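PDB 2EP5: malonyl CoA reductase (malonate semialdehyde-forming) from Sulfolobus tokodaii, which probably reduces malonyl-CoA to malonate semialdehyde (3-oxopropanoate) with NADPH, as a member of the aspartate-semialdehyde dehydrogenase family. Local coordinates for the interface of chains A and B. Residues are numbered along the deposited sequence; one frame, centred on the assembly and turned at random. Chains: chain A/B, 350aa long hypothetical aspartate-semialdehyde dehydrogenase.

Contact 1: the interface of chains A and B. Residues chain A 171, 251, 317-319; chain B 171, 173, 232, 251.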
loop_
_atom_site.group_PDB
_atom_site.type_symbol
_atom_site.label_atom_id
_atom_site.label_comp_id
_atom_site.label_asym_id
_atom_site.label_seq_id
_atom_site.Cartn_x
_atom_site.Cartn_y
_atom_site.Cartn_z
ATOM N N LYS A 171 -18.603 7.141 -30.677
ATOM C CA LYS A 171 -17.217 6.720 -30.559
ATOM C C LYS A 171 -17.096 6.462 -29.057
ATOM O O LYS A 171 -17.290 7.365 -28.230
ATOM C CB LYS A 171 -16.258 7.827 -31.010
ATOM C CG LYS A 171 -14.777 7.529 -30.767
ATOM C CD LYS A 171 -14.291 6.286 -31.518
ATOM C CE LYS A 171 -12.907 5.845 -31.033
ATOM N NZ LYS A 171 -12.399 4.632 -31.739
ATOM N N VAL A 251 -19.044 9.122 -26.762
ATOM C CA VAL A 251 -18.958 10.372 -27.529
ATOM C C VAL A 251 -19.952 10.358 -28.681
ATOM O O VAL A 251 -19.742 9.685 -29.685
ATOM C CB VAL A 251 -17.533 10.581 -28.105
ATOM C CG1 VAL A 251 -17.406 11.981 -28.706
ATOM C CG2 VAL A 251 -16.492 10.361 -27.001
ATOM N N ASN A 317 -21.425 18.113 -23.360
ATOM C CA ASN A 317 -21.498 18.307 -24.802
ATOM C C ASN A 317 -20.934 17.131 -25.590
ATOM O O ASN A 317 -19.764 16.769 -25.444
ATOM C CB ASN A 317 -20.765 19.587 -25.216
ATOM C CG ASN A 317 -20.974 19.925 -26.688
ATOM O OD1 ASN A 317 -22.088 20.249 -27.111
ATOM N ND2 ASN A 317 -19.906 19.835 -27.477
ATOM N N ASN A 318 -21.785 16.535 -26.417
ATOM C CA ASN A 318 -21.395 15.417 -27.272
ATOM C C ASN A 318 -20.845 14.198 -26.511
ATOM O O ASN A 318 -20.040 13.439 -27.052
ATOM C CB ASN A 318 -20.372 15.923 -28.305
ATOM C CG ASN A 318 -20.141 14.945 -29.455
ATOM O OD1 ASN A 318 -21.058 14.255 -29.900
ATOM N ND2 ASN A 318 -18.910 14.903 -29.955
ATOM N N VAL A 319 -21.277 13.996 -25.269
ATOM C CA VAL A 319 -20.787 12.847 -24.515
ATOM C C VAL A 319 -21.564 12.454 -23.257
ATOM O O VAL A 319 -21.958 13.296 -22.440
ATOM C CB VAL A 319 -19.298 13.032 -24.116
ATOM C CG1 VAL A 319 -19.150 14.220 -23.183
ATOM C CG2 VAL A 319 -18.771 11.758 -23.455
ATOM N N LYS B 171 -13.200 16.350 -29.989
ATOM C CA LYS B 171 -13.774 16.254 -28.656
ATOM C C LYS B 171 -12.654 15.633 -27.829
ATOM O O LYS B 171 -12.151 14.571 -28.173
ATOM C CB LYS B 171 -15.003 15.347 -28.641
ATOM C CG LYS B 171 -15.544 15.093 -27.229
ATOM C CD LYS B 171 -15.978 16.385 -26.519
ATOM C CE LYS B 171 -16.381 16.113 -25.061
ATOM N NZ LYS B 171 -17.033 17.267 -24.368
ATOM N N ILE B 173 -11.333 13.868 -24.488
ATOM C CA ILE B 173 -11.764 13.036 -23.365
ATOM C C ILE B 173 -10.546 12.763 -22.509
ATOM O O ILE B 173 -9.576 12.165 -22.973
ATOM C CB ILE B 173 -12.316 11.671 -23.837
ATOM C CG1 ILE B 173 -13.576 11.876 -24.683
ATOM C CG2 ILE B 173 -12.584 10.772 -22.642
ATOM C CD1 ILE B 173 -14.681 12.660 -23.976
ATOM N N THR B 232 -14.141 16.702 -21.870
ATOM C CA THR B 232 -14.873 16.100 -20.766
ATOM C C THR B 232 -13.799 15.357 -19.992
ATOM O O THR B 232 -13.080 14.516 -20.544
ATOM C CB THR B 232 -15.946 15.100 -21.242
ATOM O OG1 THR B 232 -17.021 15.807 -21.870
ATOM C CG2 THR B 232 -16.503 14.318 -20.062
ATOM N N VAL B 251 -10.548 12.774 -29.969
ATOM C CA VAL B 251 -11.449 12.175 -30.950
ATOM C C VAL B 251 -11.761 13.160 -32.068
ATOM O O VAL B 251 -12.544 14.090 -31.883
ATOM C CB VAL B 251 -12.780 11.743 -30.297
ATOM C CG1 VAL B 251 -13.677 11.064 -31.337
ATOM C CG2 VAL B 251 -12.503 10.806 -29.123
#

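Contact 2: the interface of chains A and B. Residues chain A 175, 247, 312, 321; chain B 175, 205, 233-234, 236.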
loop_
_atom_site.group_PDB
_atom_site.type_symbol
_atom_site.label_atom_id
_atom_site.label_comp_id
_atom_site.label_asym_id
_atom_site.label_seq_id
_atom_site.Cartn_x
_atom_site.Cartn_y
_atom_site.Cartn_z
ATOM N N THR A 175 -11.563 3.842 -20.317
ATOM C CA THR A 175 -10.357 3.713 -19.523
ATOM C C THR A 175 -10.732 2.735 -18.416
ATOM O O THR A 175 -11.715 2.946 -17.700
ATOM C CB THR A 175 -9.920 5.040 -18.887
ATOM O OG1 THR A 175 -9.603 5.986 -19.918
ATOM C CG2 THR A 175 -8.687 4.815 -18.009
ATOM N N VAL A 247 -14.099 3.797 -16.771
ATOM C CA VAL A 247 -14.651 5.109 -17.068
ATOM C C VAL A 247 -15.075 5.022 -18.525
ATOM O O VAL A 247 -14.236 4.900 -19.425
ATOM C CB VAL A 247 -13.610 6.233 -16.924
ATOM C CG1 VAL A 247 -14.246 7.576 -17.273
ATOM C CG2 VAL A 247 -13.077 6.255 -15.513
ATOM N N ARG A 312 -21.638 8.558 -11.189
ATOM C CA ARG A 312 -21.184 9.719 -11.941
ATOM C C ARG A 312 -21.775 9.756 -13.356
ATOM O O ARG A 312 -21.109 10.171 -14.301
ATOM C CB ARG A 312 -19.658 9.706 -12.011
ATOM C CG ARG A 312 -18.995 9.286 -10.705
ATOM C CD ARG A 312 -18.544 10.470 -9.875
ATOM N NE ARG A 312 -17.306 11.039 -10.390
ATOM C CZ ARG A 312 -17.203 12.223 -10.982
ATOM N NH1 ARG A 312 -18.266 12.995 -11.137
ATOM N NH2 ARG A 312 -16.028 12.621 -11.443
ATOM N N ARG A 321 -21.106 10.284 -19.989
ATOM C CA ARG A 321 -20.080 9.624 -19.194
ATOM C C ARG A 321 -20.655 8.864 -18.009
ATOM O O ARG A 321 -21.711 9.212 -17.482
ATOM C CB ARG A 321 -19.048 10.622 -18.666
ATOM C CG ARG A 321 -17.903 9.902 -17.950
ATOM C CD ARG A 321 -17.319 10.710 -16.822
ATOM N NE ARG A 321 -18.340 11.194 -15.894
ATOM C CZ ARG A 321 -18.125 12.172 -15.020
ATOM N NH1 ARG A 321 -16.934 12.747 -14.962
ATOM N NH2 ARG A 321 -19.106 12.604 -14.242
ATOM N N THR B 175 -9.089 11.310 -18.692
ATOM C CA THR B 175 -9.316 10.642 -17.424
ATOM C C THR B 175 -8.000 10.849 -16.688
ATOM O O THR B 175 -6.930 10.581 -17.236
ATOM C CB THR B 175 -9.598 9.126 -17.586
ATOM O OG1 THR B 175 -10.888 8.938 -18.189
ATOM C CG2 THR B 175 -9.587 8.435 -16.225
ATOM N N GLU B 205 -12.371 18.543 -12.155
ATOM C CA GLU B 205 -12.705 18.409 -13.562
ATOM C C GLU B 205 -13.055 19.730 -14.246
ATOM O O GLU B 205 -12.619 19.985 -15.366
ATOM C CB GLU B 205 -13.841 17.390 -13.712
ATOM C CG GLU B 205 -13.448 16.040 -13.119
ATOM C CD GLU B 205 -14.607 15.077 -12.902
ATOM O OE1 GLU B 205 -15.721 15.515 -12.543
ATOM O OE2 GLU B 205 -14.384 13.864 -13.066
ATOM N N VAL B 233 -13.680 15.682 -18.715
ATOM C CA VAL B 233 -12.663 15.075 -17.881
ATOM C C VAL B 233 -13.217 14.317 -16.674
ATOM O O VAL B 233 -14.223 14.699 -16.078
ATOM C CB VAL B 233 -11.672 16.171 -17.411
ATOM C CG1 VAL B 233 -12.456 17.329 -16.851
ATOM C CG2 VAL B 233 -10.694 15.628 -16.377
ATOM N N THR B 234 -12.555 13.219 -16.339
ATOM C CA THR B 234 -12.934 12.422 -15.184
ATOM C C THR B 234 -11.678 12.302 -14.340
ATOM O O THR B 234 -10.674 11.729 -14.780
ATOM C CB THR B 234 -13.429 11.023 -15.578
ATOM O OG1 THR B 234 -14.567 11.146 -16.448
ATOM C CG2 THR B 234 -13.834 10.248 -14.332
ATOM N N ILE B 236 -9.795 10.977 -10.975
ATOM C CA ILE B 236 -9.845 9.896 -10.010
ATOM C C ILE B 236 -8.664 9.903 -9.052
ATOM O O ILE B 236 -7.526 10.166 -9.440
ATOM C CB ILE B 236 -9.856 8.535 -10.729
ATOM C CG1 ILE B 236 -11.033 8.472 -11.701
ATOM C CG2 ILE B 236 -9.926 7.413 -9.715
ATOM C CD1 ILE B 236 -11.065 7.218 -12.551
#

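Contact 1: the interface of chains A and B
B:Lys171 points its CG away from its own backbone N (chi1 174°), then bends at chi2 (61°) and runs straight on to the amine. This course lays CB and CG over A:Val251 and carries the amine to the turn of chain A at A:Asn317. There NZ donates a hydrogen bond of 3.0 Å to the backbone O of A:Asn317. The amine lies in the carbonyl plane, at a C=O...N angle of 150°. NZ also donates to the side-chain hydroxyl OG1 of B:Thr232 in its own chain, at 2.9 Å. Two acceptors, one from each subunit, therefore hold the amine, and B:Thr232 probably helps to position it for the partner. Replacing B:Lys171 by an alanine is likely to leave the A:Asn317 carbonyl without this cross-subunit donor and open a gap beside A:Val251 and A:Val319.

Around the amine the packing is largely apolar. A:Val251 uses both branches. Its CG1 lies 3.9 Å from CG of B:Lys171, the two side chains crossing at a slant. Its CG2 passes alongside B:Ile173 in the opposite direction, 4.0 Å from CG1 of that residue. A:Val319 lies across the far end of the lysine at about a right angle, its CG1 3.8 Å from CE of B:Lys171. The same methyl faces B:Thr232, but so tightly against the hydroxyl that the detail is doubtful. The side chain of A:Asn318 slides past the base of B:Lys171 in the opposite sense.

The twin of the valine–lysine pair is also present. CG of A:Lys171 lies 3.7 Å from CG1 of B:Val251.

The contact joins strands 171-178, 230-237 and 244-251 of chain B to strands 171-178, 244-251 and 319-326 of chain A, with the turn before the last strand. It packs sheet against sheet in the dimerisation region, and the lysine probably helps hold the two subunits in register.

Contact 2: the interface of chains A and B
Strands of the dimerisation region face each other here, 171-178, 244-251 and 319-326 of chain A against 171-178 and 230-237 of chain B. Helix 204-215 of chain B and strands 308-316 and 319-326 of chain A supply an ion-pair cluster at one end.

In that cluster A:Arg312 meets the carboxylate of B:Glu205. Its NH2 donates to OE1 at 3.1 Å, nearly straight, with 171° at the hydrogen. The same NH2 donates to OE2 at 2.6 Å. This second bond is much more bent, with 119° at the hydrogen. One nitrogen thus spans both oxygens, each on its syn side. The carboxylate carbon sits at the edge of the guanidinium, and the two planes are turned 31° apart.

A:Arg321 forms a second, longer salt bridge from NH1 to OE2 of B:Glu205, at 3.4 Å. The same NH1 donates to the hydroxyl OG1 of B:Thr234 at 3.2 Å, close to the guanidinium plane. On its other side, NH2 of A:Arg321 bonds to the backbone O of A:Arg312 at 3.2 Å. Bends at chi2 and chi3 of A:Arg321 turn its guanidinium toward these partners. Its CZ lies off-centre over a face of the A:Arg312 guanidinium. The shared carboxylate probably offsets the charge of the two neighbouring arginines.

Next to the cluster, aliphatic and threonine side chains pack together. A:Val247 reaches tip to tip toward B:Thr234 with CG1. Its CG2 lies 3.7 Å from CD1 of B:Ile236, the two side chains passing in opposite directions. A:Thr175 and B:Thr175 approach tip to tip, with their OG1 atoms 3.7 Å apart. This self-pairing marks the region of the two-fold axis.

The site joins the two subunits by charge pairing on one side of the patch and by close side-chain packing nearer the axis. It probably helps fix how the two sheets lie on each other in the dimer.

Contact 1 and contact 2 are neighbouring parts of one two-fold interface, with centres of their C-alpha atoms about 12 Å apart. Strands 171-178, 244-251 and 319-326 of chain A and 171-178 and 230-237 of chain B run through both. No residue is common to the two. Together they form a continuous sheet-to-sheet surface, and the symmetry repeats each with the chains exchanged. The centre of contact 2 is about 14 Å from B:His244 and that of contact 1 about 21 Å from A:His244, the predicted proton acceptor. Neither is in the active site, but dimer packing could help support its surroundings.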